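Long-range contacts in particle-associated lyase (Acinetobacter bacteriophage AP22, PDB 4Y9V), which is a phage tailspike that binds the capsular saccharide of Acinetobacter baumannii and probably cleaves the capsular polysaccharide as a lyase: residues A[213-224]-A[240-248]; A[59-70]-A[84-92]. All coordinates share one frame; numbering follows the deposited sequence. Where two conformers were deposited one is given.

Contact 1: A[213-224]-A[240-248]; sequences FNYLKTVSTDNN and GYFENKGGK
T221 O is gripped by two backbone donors from opposite faces of its carbonyl plane: G247 N at 2.9 Å, from across the contact, and N224 N at 3.3 Å, closing the type I turn T221-N224. Ahead of this turn, strands 215-220 and 241-245 run parallel, with 9° between their axes. L216, T218 and S220 donate N-H groups to the carbonyls of Y241, E243 and K245, while E243 N and K245 N return bonds to L216 O and T218 O. On one face, the Y215 and Y241 side chains point the same way, their rings inclined by 30° and slid apart so that they barely overlap, CD2 to CD2 at 3.8 Å. Y241 OH donates to E243 OE1 at 2.6 Å, from above the carboxylate plane, and also bonds S266. With CG anti to the backbone N in both (chi1 -178° in K217), the extended chains of K217 and E243 run side by side, although K217 NZ makes only a long salt bridge of 3.8 Å to E243 OE2; a water links it with E243 OE1. The other face carries L216 and F242, packed on L229, with L216 CD2 at the ring edge, 3.9 Å from F242 CD1. A water there joins T218 OG1 to S220 OG and K245 O. Main-chain bonds therefore fix the register, as between coils of a parallel beta-helix, while side chains add a charged, water-bridged patch on one face, an apolar pair and a hydroxyl-water cluster on the other.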
# COMPACT_ATOMS: atom_id res chain seq x y z
N PHE A 213 -2.93 -30.23 -3.43
CA PHE A 213 -3.14 -30.54 -4.83
C PHE A 213 -2.35 -29.52 -5.64
O PHE A 213 -2.30 -28.34 -5.31
CB PHE A 213 -4.62 -30.51 -5.23
CG PHE A 213 -5.36 -29.25 -4.83
CD1 PHE A 213 -5.96 -29.21 -3.59
CD2 PHE A 213 -5.46 -28.16 -5.65
CE1 PHE A 213 -6.64 -28.09 -3.16
CE2 PHE A 213 -6.15 -27.03 -5.24
CZ PHE A 213 -6.71 -26.98 -3.98
N ASN A 214 -1.78 -29.97 -6.76
CA ASN A 214 -1.20 -29.08 -7.73
C ASN A 214 -2.27 -28.38 -8.57
O ASN A 214 -2.13 -27.21 -8.97
CB ASN A 214 -0.22 -29.81 -8.65
CG ASN A 214 -0.87 -30.90 -9.47
OD1 ASN A 214 -1.75 -31.61 -9.00
ND2 ASN A 214 -0.48 -31.06 -10.73
N TYR A 215 -3.33 -29.11 -8.87
CA TYR A 215 -4.35 -28.76 -9.86
C TYR A 215 -5.59 -29.54 -9.46
O TYR A 215 -5.50 -30.76 -9.30
CB TYR A 215 -3.87 -29.22 -11.22
CG TYR A 215 -4.81 -29.07 -12.39
CD1 TYR A 215 -5.74 -30.03 -12.70
CD2 TYR A 215 -4.72 -27.95 -13.21
CE1 TYR A 215 -6.59 -29.89 -13.77
CE2 TYR A 215 -5.55 -27.81 -14.30
CZ TYR A 215 -6.48 -28.78 -14.60
OH TYR A 215 -7.28 -28.75 -15.72
N LEU A 216 -6.71 -28.83 -9.35
CA LEU A 216 -7.97 -29.51 -9.05
C LEU A 216 -9.02 -28.78 -9.87
O LEU A 216 -9.16 -27.54 -9.75
CB LEU A 216 -8.20 -29.50 -7.56
CG LEU A 216 -9.53 -30.09 -7.10
CD1 LEU A 216 -9.69 -31.51 -7.55
CD2 LEU A 216 -9.70 -29.99 -5.58
N LYS A 217 -9.73 -29.49 -10.74
CA LYS A 217 -10.75 -28.94 -11.62
C LYS A 217 -11.99 -29.83 -11.48
O LYS A 217 -11.91 -31.05 -11.57
CB LYS A 217 -10.27 -28.88 -13.05
CG LYS A 217 -11.26 -28.27 -14.03
CD LYS A 217 -10.67 -28.02 -15.41
CE LYS A 217 -11.72 -27.58 -16.39
NZ LYS A 217 -11.12 -27.25 -17.70
N THR A 218 -13.13 -29.17 -11.24
CA THR A 218 -14.36 -29.87 -10.90
C THR A 218 -15.51 -29.32 -11.70
O THR A 218 -15.53 -28.14 -12.11
CB THR A 218 -14.67 -29.78 -9.39
OG1 THR A 218 -15.01 -28.45 -9.03
CG2 THR A 218 -13.47 -30.19 -8.53
N VAL A 219 -16.53 -30.17 -11.86
CA VAL A 219 -17.80 -29.83 -12.47
C VAL A 219 -18.93 -30.34 -11.57
O VAL A 219 -18.89 -31.50 -11.15
CB VAL A 219 -17.96 -30.47 -13.87
CG1 VAL A 219 -19.38 -30.24 -14.43
CG2 VAL A 219 -16.92 -29.88 -14.80
N SER A 220 -19.94 -29.49 -11.35
CA SER A 220 -21.12 -29.88 -10.62
C SER A 220 -22.31 -29.20 -11.31
O SER A 220 -22.13 -28.20 -11.99
CB SER A 220 -21.08 -29.33 -9.16
OG SER A 220 -19.90 -29.77 -8.51
N THR A 221 -23.51 -29.72 -11.10
CA THR A 221 -24.67 -28.97 -11.54
C THR A 221 -24.90 -27.76 -10.64
O THR A 221 -24.38 -27.67 -9.52
CB THR A 221 -25.94 -29.84 -11.56
OG1 THR A 221 -26.28 -30.09 -10.22
CG2 THR A 221 -25.74 -31.11 -12.36
N ASP A 222 -25.73 -26.83 -11.10
CA ASP A 222 -26.11 -25.69 -10.29
C ASP A 222 -27.06 -26.08 -9.16
O ASP A 222 -27.34 -25.24 -8.29
CB ASP A 222 -26.75 -24.57 -11.12
CG ASP A 222 -25.76 -23.77 -11.95
OD1 ASP A 222 -24.55 -23.79 -11.67
OD2 ASP A 222 -26.25 -23.04 -12.85
N ASN A 223 -27.56 -27.30 -9.12
CA ASN A 223 -28.40 -27.83 -8.08
C ASN A 223 -27.63 -28.59 -7.01
O ASN A 223 -28.22 -28.99 -5.99
CB ASN A 223 -29.53 -28.76 -8.66
CG ASN A 223 -30.47 -27.93 -9.48
OD1 ASN A 223 -30.90 -26.88 -9.00
ND2 ASN A 223 -30.74 -28.36 -10.69
N ASN A 224 -26.34 -28.82 -7.19
CA ASN A 224 -25.57 -29.65 -6.25
C ASN A 224 -25.33 -28.81 -4.97
O ASN A 224 -24.66 -27.77 -5.06
CB ASN A 224 -24.26 -30.05 -6.89
CG ASN A 224 -23.46 -31.02 -6.05
OD1 ASN A 224 -23.50 -30.96 -4.81
ND2 ASN A 224 -22.70 -31.89 -6.69
N GLY A 240 -3.05 -24.80 -4.16
CA GLY A 240 -2.71 -24.94 -5.55
C GLY A 240 -3.78 -24.36 -6.48
O GLY A 240 -4.67 -23.67 -6.03
N TYR A 241 -3.63 -24.76 -7.80
CA TYR A 241 -4.63 -24.22 -8.69
C TYR A 241 -5.97 -24.95 -8.52
O TYR A 241 -6.00 -26.18 -8.57
CB TYR A 241 -4.18 -24.34 -10.14
CG TYR A 241 -5.25 -23.84 -11.09
CD1 TYR A 241 -5.46 -22.48 -11.25
CD2 TYR A 241 -6.08 -24.69 -11.79
CE1 TYR A 241 -6.46 -22.01 -12.10
CE2 TYR A 241 -7.07 -24.25 -12.64
CZ TYR A 241 -7.27 -22.88 -12.79
OH TYR A 241 -8.24 -22.39 -13.63
N PHE A 242 -7.04 -24.21 -8.34
CA PHE A 242 -8.39 -24.72 -8.22
C PHE A 242 -9.32 -24.05 -9.20
O PHE A 242 -9.27 -22.84 -9.37
CB PHE A 242 -8.92 -24.43 -6.78
CG PHE A 242 -10.35 -24.91 -6.60
CD1 PHE A 242 -10.59 -26.24 -6.35
CD2 PHE A 242 -11.41 -24.04 -6.75
CE1 PHE A 242 -11.89 -26.70 -6.25
CE2 PHE A 242 -12.72 -24.50 -6.66
CZ PHE A 242 -12.94 -25.84 -6.40
N GLU A 243 -10.19 -24.85 -9.81
CA GLU A 243 -11.19 -24.35 -10.71
C GLU A 243 -12.47 -25.18 -10.56
O GLU A 243 -12.40 -26.42 -10.58
CB GLU A 243 -10.69 -24.51 -12.18
CG GLU A 243 -11.73 -24.20 -13.25
CD GLU A 243 -11.17 -24.12 -14.67
OE1 GLU A 243 -9.92 -24.04 -14.82
OE2 GLU A 243 -11.99 -24.15 -15.59
N ASN A 244 -13.62 -24.53 -10.48
CA ASN A 244 -14.90 -25.23 -10.51
C ASN A 244 -15.79 -24.64 -11.57
O ASN A 244 -15.74 -23.45 -11.87
CB ASN A 244 -15.63 -25.21 -9.15
CG ASN A 244 -16.20 -23.84 -8.84
OD1 ASN A 244 -15.43 -22.90 -8.55
ND2 ASN A 244 -17.50 -23.67 -8.97
N LYS A 245 -16.70 -25.47 -12.06
CA LYS A 245 -17.91 -25.10 -12.78
C LYS A 245 -19.09 -25.60 -11.97
O LYS A 245 -19.09 -26.78 -11.61
CB LYS A 245 -17.90 -25.74 -14.18
CG LYS A 245 -19.23 -25.64 -14.92
CD LYS A 245 -19.16 -26.15 -16.30
CE LYS A 245 -20.47 -25.87 -17.07
NZ LYS A 245 -20.24 -26.41 -18.45
N GLY A 246 -20.08 -24.79 -11.70
CA GLY A 246 -21.27 -25.24 -11.03
C GLY A 246 -21.16 -25.22 -9.53
O GLY A 246 -20.24 -24.65 -8.92
N GLY A 247 -22.16 -25.86 -8.90
CA GLY A 247 -22.37 -25.81 -7.48
C GLY A 247 -23.44 -24.79 -7.11
O GLY A 247 -23.43 -23.68 -7.63
N LYS A 248 -24.35 -25.17 -6.23
CA LYS A 248 -25.46 -24.28 -5.90
C LYS A 248 -25.03 -23.05 -5.09
O LYS A 248 -25.51 -21.96 -5.35
CB LYS A 248 -26.53 -25.08 -5.14
CG LYS A 248 -27.75 -24.24 -4.78
CD LYS A 248 -28.90 -25.14 -4.28
CE LYS A 248 -30.13 -24.32 -3.93
NZ LYS A 248 -31.23 -25.26 -3.57
O HOH W 1 -3.84 -27.07 -2.68
O HOH W 2 -2.29 -27.57 -2.52
O HOH W 3 -9.23 -25.12 -17.22
O HOH W 4 -17.74 -28.11 -9.47
O HOH W 5 -22.73 -22.41 -10.02
O HOH W 6 -31.83 -26.34 -6.31

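Contact 2: A[59-70]-A[84-92]; sequences SEDISTVLNQVK and YIVNSLIEF
An Asx turn at D61 leads into helix 63-70 and fastens it to the bend at V86-S88, between strands 84-85 and 89-92. Its acceptor, D61 OD1, takes three bonds. S63 OG donates on the syn side, 2.7 Å from D61 OD1, whereas S63 N and N87 N come in steeply from opposite faces of the carboxylate, N87 N lying 3.1 Å from D61 OD1. S63 OG in turn accepts from S88 N at 3.0 Å, so one hydroxyl relays between the helix start and the bend. Waters connect D61 OD2 to N87 OD1 and S88 OG. Beside this network, I62 N meets I85 O at 2.9 Å in an almost straight bond (173°). Apolar packing adjoins it: I62 CD1 rests 3.6 Å from Y84 CB, and L66 crosses V86 at about a right angle. I90 CG2 lies 3.7 Å from N67 OD1, with I90 CD1 also against the N67 amide. At the far end, K70 bends at its last torsion (chi4 69°), turning NZ onto E91 O at 2.7 Å. K70 CD lies 3.9 Å from F92 CD2, and F92 itself meets the rings of F96, F114 and F211. V65 and V69 of the helix pack on helix 47-54. Strands 83-85 and 89-92 pair in parallel with 105-109 and 113-125, an arrangement typical of a parallel beta-helix whose N-terminal end is covered by a helix.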
# COMPACT_ATOMS: atom_id res chain seq x y z
N SER A 59 -14.67 -44.70 -16.99
CA SER A 59 -15.92 -44.09 -17.39
C SER A 59 -17.02 -44.21 -16.33
O SER A 59 -18.09 -43.66 -16.54
CB SER A 59 -16.39 -44.69 -18.69
OG SER A 59 -16.50 -46.09 -18.53
N GLU A 60 -16.79 -44.97 -15.28
CA GLU A 60 -17.78 -45.25 -14.24
C GLU A 60 -17.56 -44.34 -13.04
O GLU A 60 -16.53 -43.68 -12.93
CB GLU A 60 -17.68 -46.73 -13.80
CG GLU A 60 -18.15 -47.66 -14.92
CD GLU A 60 -17.96 -49.12 -14.63
OE1 GLU A 60 -17.02 -49.59 -13.93
OE2 GLU A 60 -18.71 -49.86 -15.36
N ASP A 61 -18.52 -44.30 -12.11
CA ASP A 61 -18.31 -43.57 -10.87
C ASP A 61 -17.08 -44.13 -10.14
O ASP A 61 -17.03 -45.34 -9.86
CB ASP A 61 -19.58 -43.73 -10.01
CG ASP A 61 -19.61 -42.98 -8.70
OD1 ASP A 61 -18.69 -42.19 -8.41
OD2 ASP A 61 -20.61 -43.16 -7.96
N ILE A 62 -16.13 -43.27 -9.83
CA ILE A 62 -14.91 -43.66 -9.15
C ILE A 62 -14.94 -43.36 -7.65
O ILE A 62 -13.91 -43.51 -7.00
CB ILE A 62 -13.66 -43.05 -9.81
CG1 ILE A 62 -13.55 -41.54 -9.57
CG2 ILE A 62 -13.56 -43.43 -11.28
CD1 ILE A 62 -12.17 -40.97 -9.84
N SER A 63 -16.11 -43.01 -7.11
CA SER A 63 -16.19 -42.72 -5.67
C SER A 63 -15.60 -43.83 -4.80
O SER A 63 -14.85 -43.55 -3.85
CB SER A 63 -17.63 -42.51 -5.27
OG SER A 63 -18.18 -41.35 -5.90
N THR A 64 -15.93 -45.08 -5.08
CA THR A 64 -15.43 -46.16 -4.25
C THR A 64 -13.92 -46.27 -4.37
O THR A 64 -13.24 -46.73 -3.41
CB THR A 64 -16.05 -47.53 -4.55
OG1 THR A 64 -15.75 -47.92 -5.89
CG2 THR A 64 -17.52 -47.56 -4.25
N VAL A 65 -13.35 -45.91 -5.50
CA VAL A 65 -11.92 -45.98 -5.74
C VAL A 65 -11.21 -44.90 -4.95
O VAL A 65 -10.23 -45.18 -4.26
CB VAL A 65 -11.61 -45.91 -7.26
CG1 VAL A 65 -10.13 -46.10 -7.47
CG2 VAL A 65 -12.40 -46.95 -8.01
N LEU A 66 -11.68 -43.65 -5.05
CA LEU A 66 -11.09 -42.57 -4.23
C LEU A 66 -11.18 -42.90 -2.75
O LEU A 66 -10.23 -42.70 -1.99
CB LEU A 66 -11.75 -41.24 -4.54
CG LEU A 66 -11.52 -40.71 -5.97
CD1 LEU A 66 -12.29 -39.42 -6.14
CD2 LEU A 66 -10.06 -40.47 -6.28
N ASN A 67 -12.35 -43.41 -2.32
CA ASN A 67 -12.49 -43.78 -0.90
C ASN A 67 -11.50 -44.90 -0.54
O ASN A 67 -10.95 -44.89 0.56
CB ASN A 67 -13.92 -44.16 -0.60
CG ASN A 67 -14.83 -42.96 -0.37
OD1 ASN A 67 -14.32 -41.91 0.12
ND2 ASN A 67 -16.07 -43.03 -0.71
N GLN A 68 -11.27 -45.88 -1.44
CA GLN A 68 -10.35 -46.96 -1.11
C GLN A 68 -8.91 -46.45 -1.04
O GLN A 68 -8.15 -46.85 -0.16
CB GLN A 68 -10.47 -48.11 -2.12
CG GLN A 68 -9.69 -49.32 -1.66
CD GLN A 68 -10.33 -49.95 -0.43
OE1 GLN A 68 -11.57 -50.05 -0.35
NE2 GLN A 68 -9.52 -50.35 0.51
N VAL A 69 -8.52 -45.58 -1.98
CA VAL A 69 -7.17 -45.01 -1.95
C VAL A 69 -6.92 -44.30 -0.61
O VAL A 69 -5.87 -44.58 0.01
CB VAL A 69 -6.98 -44.03 -3.13
CG1 VAL A 69 -5.67 -43.27 -2.96
CG2 VAL A 69 -7.02 -44.74 -4.48
N LYS A 70 -7.83 -43.46 -0.18
CA LYS A 70 -7.62 -42.72 1.06
C LYS A 70 -7.70 -43.66 2.26
O LYS A 70 -6.96 -43.52 3.23
CB LYS A 70 -8.53 -41.51 1.20
CG LYS A 70 -9.93 -41.71 1.56
CD LYS A 70 -10.79 -40.42 1.56
CE LYS A 70 -12.15 -40.69 2.26
NZ LYS A 70 -12.03 -40.92 3.70
N TYR A 84 -13.68 -37.76 -14.72
CA TYR A 84 -14.14 -38.87 -13.88
C TYR A 84 -15.43 -38.50 -13.19
O TYR A 84 -15.52 -37.45 -12.52
CB TYR A 84 -13.12 -39.18 -12.81
CG TYR A 84 -11.76 -39.57 -13.32
CD1 TYR A 84 -11.47 -40.86 -13.70
CD2 TYR A 84 -10.73 -38.63 -13.43
CE1 TYR A 84 -10.22 -41.23 -14.16
CE2 TYR A 84 -9.48 -38.98 -13.89
CZ TYR A 84 -9.21 -40.27 -14.24
OH TYR A 84 -7.98 -40.67 -14.69
N ILE A 85 -16.42 -39.40 -13.22
CA ILE A 85 -17.63 -39.28 -12.42
C ILE A 85 -17.30 -39.54 -10.95
O ILE A 85 -16.67 -40.55 -10.62
CB ILE A 85 -18.67 -40.28 -12.93
CG1 ILE A 85 -19.10 -39.93 -14.34
CG2 ILE A 85 -19.84 -40.38 -11.97
CD1 ILE A 85 -19.95 -41.00 -15.02
N VAL A 86 -17.74 -38.63 -10.07
CA VAL A 86 -17.60 -38.78 -8.63
C VAL A 86 -18.94 -38.38 -8.00
O VAL A 86 -19.19 -37.22 -7.70
CB VAL A 86 -16.46 -37.94 -8.03
CG1 VAL A 86 -16.35 -38.20 -6.54
CG2 VAL A 86 -15.14 -38.21 -8.75
N ASN A 87 -19.85 -39.37 -7.81
CA ASN A 87 -21.17 -39.04 -7.31
C ASN A 87 -21.26 -38.89 -5.80
O ASN A 87 -22.26 -38.36 -5.31
CB ASN A 87 -22.19 -40.07 -7.83
CG ASN A 87 -22.46 -39.88 -9.33
OD1 ASN A 87 -22.74 -40.90 -9.96
ND2 ASN A 87 -22.46 -38.67 -9.77
N SER A 88 -20.27 -39.36 -5.05
CA SER A 88 -20.26 -39.25 -3.61
C SER A 88 -19.54 -37.99 -3.13
O SER A 88 -18.68 -37.42 -3.81
CB SER A 88 -19.58 -40.47 -3.01
OG SER A 88 -20.27 -41.66 -3.25
N LEU A 89 -19.89 -37.61 -1.91
CA LEU A 89 -19.14 -36.64 -1.13
C LEU A 89 -17.95 -37.36 -0.52
O LEU A 89 -18.13 -38.24 0.33
CB LEU A 89 -20.04 -36.01 -0.07
CG LEU A 89 -19.33 -35.03 0.86
CD1 LEU A 89 -18.76 -33.84 0.09
CD2 LEU A 89 -20.29 -34.53 1.92
N ILE A 90 -16.75 -37.04 -0.98
CA ILE A 90 -15.52 -37.68 -0.56
C ILE A 90 -14.97 -36.82 0.62
O ILE A 90 -14.66 -35.65 0.42
CB ILE A 90 -14.49 -37.79 -1.66
CG1 ILE A 90 -15.10 -38.38 -2.93
CG2 ILE A 90 -13.28 -38.59 -1.18
CD1 ILE A 90 -15.66 -39.78 -2.80
N GLU A 91 -14.88 -37.44 1.79
CA GLU A 91 -14.51 -36.77 3.03
C GLU A 91 -13.11 -37.20 3.41
O GLU A 91 -12.88 -38.31 3.86
CB GLU A 91 -15.51 -37.05 4.16
CG GLU A 91 -16.91 -36.53 3.83
CD GLU A 91 -17.91 -36.72 4.94
OE1 GLU A 91 -17.62 -36.27 6.05
OE2 GLU A 91 -19.03 -37.28 4.77
N PHE A 92 -12.15 -36.31 3.18
CA PHE A 92 -10.77 -36.53 3.57
C PHE A 92 -10.59 -36.05 5.00
O PHE A 92 -10.84 -34.90 5.30
CB PHE A 92 -9.81 -35.78 2.65
CG PHE A 92 -9.94 -36.10 1.18
CD1 PHE A 92 -10.86 -35.46 0.34
CD2 PHE A 92 -9.10 -37.06 0.61
CE1 PHE A 92 -10.96 -35.78 -0.96
CE2 PHE A 92 -9.21 -37.38 -0.73
CZ PHE A 92 -10.12 -36.73 -1.52
O HOH W 7 -15.90 -41.68 -14.82
O HOH W 8 -15.46 -41.87 -14.44
O HOH W 9 -21.34 -42.81 -5.50
O HOH W 10 -23.03 -43.53 -9.06
O HOH W 11 -15.70 -40.29 2.01
O HOH W 12 -18.01 -41.00 0.18

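How the contacts relate
The chain completes contact 2 before it begins contact 1, and both lie on the same side of its centre. Their centres are 15 Å apart and their nearest atoms about 6 Å, without touching. Strand 105-109 fills the gap: it pairs in parallel with 83-85 of contact 2 and with 215-220 of contact 1, which then pairs with 237-245. The strands thus follow one another along the axis of the beta-helix, contact 2 toward its helix-covered N-terminal end and contact 1 further on. Contact 1 also packs on N210 and N236 of the second subunit, whereas no other chain touches contact 2. Nearer to the bound saccharide is contact 1, with the K248 side chain about 7 Å from a sugar unit, against about 13 Å for that of E91.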